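Local coordinates for motility-associated killing factor MakB (PDB 6W1W), which is one component of a tripartite cytotoxin of Vibrio cholerae and resembles alpha-pore-forming toxins, consistent with a part in assembling membrane pores, at residues T165-L170 and A256-A261. Sequence-based numbering, arbitrary orientation.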
ATOM      1  N   THR A 165       9.193 -12.669 -18.980  1.00115.06           N
ATOM      2  CA  THR A 165      10.281 -12.288 -18.084  1.00104.91           C
ATOM      3  C   THR A 165      10.751 -10.863 -18.346  1.00110.52           C
ATOM      4  O   THR A 165      11.172 -10.167 -17.412  1.00 89.90           O
ATOM      5  CB  THR A 165      11.458 -13.258 -18.228  1.00102.93           C
ATOM      6  OG1 THR A 165      10.976 -14.609 -18.220  1.00 96.23           O
ATOM      7  CG2 THR A 165      12.454 -13.075 -17.092  1.00 95.45           C
ATOM      8  N   GLU A 166      10.681 -10.416 -19.600  1.00107.09           N
ATOM      9  CA  GLU A 166      11.111  -9.062 -19.934  1.00108.19           C
ATOM     10  C   GLU A 166      10.111  -8.029 -19.438  1.00101.37           C
ATOM     11  O   GLU A 166      10.501  -6.976 -18.915  1.00 92.15           O
ATOM     12  CB  GLU A 166      11.308  -8.932 -21.445  1.00114.32           C
ATOM     13  CG  GLU A 166      12.356  -7.917 -21.843  1.00120.50           C
ATOM     14  CD  GLU A 166      13.598  -8.023 -20.981  1.00131.23           C
ATOM     15  OE1 GLU A 166      14.041  -6.985 -20.446  1.00136.22           O
ATOM     16  OE2 GLU A 166      14.122  -9.146 -20.819  1.00132.42           O
ATOM     17  N   ILE A 167       8.817  -8.312 -19.602  1.00104.89           N
ATOM     18  CA  ILE A 167       7.778  -7.432 -19.082  1.00 98.15           C
ATOM     19  C   ILE A 167       7.904  -7.309 -17.569  1.00 93.83           C
ATOM     20  O   ILE A 167       7.703  -6.230 -16.995  1.00 84.27           O
ATOM     21  CB  ILE A 167       6.393  -7.953 -19.507  1.00 94.63           C
ATOM     22  CG1 ILE A 167       6.226  -7.831 -21.023  1.00 89.04           C
ATOM     23  CG2 ILE A 167       5.289  -7.210 -18.781  1.00107.70           C
ATOM     24  CD1 ILE A 167       5.060  -8.627 -21.581  1.00 97.08           C
ATOM     25  N   GLY A 168       8.255  -8.411 -16.902  1.00 99.43           N
ATOM     26  CA  GLY A 168       8.487  -8.358 -15.470  1.00112.91           C
ATOM     27  C   GLY A 168       9.779  -7.667 -15.101  1.00103.33           C
ATOM     28  O   GLY A 168       9.877  -7.052 -14.034  1.00 99.79           O
ATOM     29  N   SER A 169      10.791  -7.761 -15.964  1.00114.57           N
ATOM     30  CA  SER A 169      12.019  -7.007 -15.731  1.00118.35           C
ATOM     31  C   SER A 169      11.800  -5.520 -15.985  1.00107.62           C
ATOM     32  O   SER A 169      12.249  -4.675 -15.200  1.00108.03           O
ATOM     33  CB  SER A 169      13.142  -7.552 -16.611  1.00111.23           C
ATOM     34  OG  SER A 169      14.411  -7.131 -16.145  1.00117.11           O
ATOM     35  N   LEU A 170      11.092  -5.184 -17.069  1.00 92.80           N
ATOM     36  CA  LEU A 170      10.744  -3.792 -17.334  1.00 85.58           C
ATOM     37  C   LEU A 170       9.962  -3.178 -16.177  1.00 92.75           C
ATOM     38  O   LEU A 170      10.225  -2.039 -15.778  1.00 91.97           O
ATOM     39  CB  LEU A 170       9.950  -3.694 -18.638  1.00 84.56           C
ATOM     40  CG  LEU A 170       9.216  -2.389 -18.973  1.00 85.38           C
ATOM     41  CD1 LEU A 170      10.158  -1.201 -18.961  1.00 90.60           C
ATOM     42  CD2 LEU A 170       8.513  -2.494 -20.324  1.00 85.39           C
ATOM     43  N   ALA A 256      -0.573 -14.232 -24.736  1.00 93.54           N
ATOM     44  CA  ALA A 256      -0.430 -15.184 -23.641  1.00100.23           C
ATOM     45  C   ALA A 256       0.714 -14.781 -22.723  1.00101.62           C
ATOM     46  O   ALA A 256       0.575 -14.789 -21.493  1.00 91.26           O
ATOM     47  CB  ALA A 256      -0.214 -16.594 -24.193  1.00 96.19           C
ATOM     48  N   ALA A 257       1.851 -14.394 -23.309  1.00113.05           N
ATOM     49  CA  ALA A 257       3.019 -14.041 -22.510  1.00101.34           C
ATOM     50  C   ALA A 257       2.807 -12.729 -21.762  1.00100.77           C
ATOM     51  O   ALA A 257       3.242 -12.588 -20.612  1.00 95.12           O
ATOM     52  CB  ALA A 257       4.253 -13.968 -23.405  1.00104.27           C
ATOM     53  N   ILE A 258       2.142 -11.760 -22.395  1.00 89.70           N
ATOM     54  CA  ILE A 258       1.877 -10.481 -21.736  1.00 87.40           C
ATOM     55  C   ILE A 258       1.032 -10.688 -20.484  1.00110.57           C
ATOM     56  O   ILE A 258       1.424 -10.293 -19.378  1.00 84.65           O
ATOM     57  CB  ILE A 258       1.202  -9.501 -22.712  1.00 90.53           C
ATOM     58  CG1 ILE A 258       2.180  -9.089 -23.817  1.00 88.78           C
ATOM     59  CG2 ILE A 258       0.655  -8.286 -21.959  1.00 84.75           C
ATOM     60  CD1 ILE A 258       1.603  -8.128 -24.840  1.00 89.85           C
ATOM     61  N   THR A 259      -0.137 -11.329 -20.644  1.00117.58           N
ATOM     62  CA  THR A 259      -1.100 -11.449 -19.549  1.00107.83           C
ATOM     63  C   THR A 259      -0.522 -12.226 -18.371  1.00 92.72           C
ATOM     64  O   THR A 259      -0.784 -11.888 -17.210  1.00103.27           O
ATOM     65  CB  THR A 259      -2.388 -12.113 -20.043  1.00 96.04           C
ATOM     66  OG1 THR A 259      -2.082 -13.375 -20.653  1.00104.61           O
ATOM     67  CG2 THR A 259      -3.097 -11.227 -21.052  1.00 91.57           C
ATOM     68  N   LYS A 260       0.262 -13.269 -18.645  1.00 87.57           N
ATOM     69  CA  LYS A 260       0.897 -14.011 -17.561  1.00 87.55           C
ATOM     70  C   LYS A 260       1.762 -13.100 -16.696  1.00103.53           C
ATOM     71  O   LYS A 260       1.775 -13.232 -15.467  1.00108.49           O
ATOM     72  CB  LYS A 260       1.708 -15.171 -18.141  1.00 90.30           C
ATOM     73  CG  LYS A 260       2.971 -15.540 -17.383  1.00100.16           C
ATOM     74  CD  LYS A 260       2.676 -16.241 -16.073  1.00111.31           C
ATOM     75  CE  LYS A 260       3.892 -16.995 -15.562  1.00118.87           C
ATOM     76  NZ  LYS A 260       4.149 -18.235 -16.350  1.00128.85           N
ATOM     77  N   ALA A 261       2.461 -12.141 -17.312  1.00 97.06           N
ATOM     78  CA  ALA A 261       3.329 -11.247 -16.548  1.00 99.81           C
ATOM     79  C   ALA A 261       2.542 -10.199 -15.769  1.00 92.20           C
ATOM     80  O   ALA A 261       2.946  -9.825 -14.662  1.00101.91           O
ATOM     81  CB  ALA A 261       4.334 -10.567 -17.476  1.00106.17           C
TER
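Ile167 reaches across from helix 157-176 and touches helix 251-270 with both of its branches. The longer branch ends in CD1, which lies 3.7 Å from Ile258 CG1 and just as near the CA of that residue, so the methyl rests at the root of the second isoleucine and not at its far end. The shorter branch goes to the next turn: Ile167 CG2 sits 3.7 Å from Ala261 CB, with Ile167 CB itself 3.9 Å from the same alanine methyl. The first torsion of Ile167 directs the two branches to these separate partners. With chi1 at -67°, CG1 lies anti to the carbonyl carbon and CG2 anti to the backbone N, and the fork straddles the step from Ile258 to Ala261. The two isoleucine side chains cross at about a right angle, with Ile167 CD1 against the CG1 and CA of Ile258.

At Ala261 the side chain of Ile167 meets a single methyl; the axes of the two short segments approach to 8.8 Å and cross at -42°. Ala257 and Lys260 continue the packing of the same two helices, against Ile163 and Ala164 respectively.

Further out, Tyr201 of strand 193-203 touches both isoleucines. Leu212 of strand 209-220 adds to the surroundings of Ile258, and Leu242 of helix 233-245 packs on Ile167. The contact thus ties two helices from before and after the 193-220 strand pair to that pair itself. Every touching residue is buried, and the close contacts between the segments are all between aliphatic carbons, consistent with a small apolar contact that depends on burial and van der Waals packing, with no hydrogen bond between the segments.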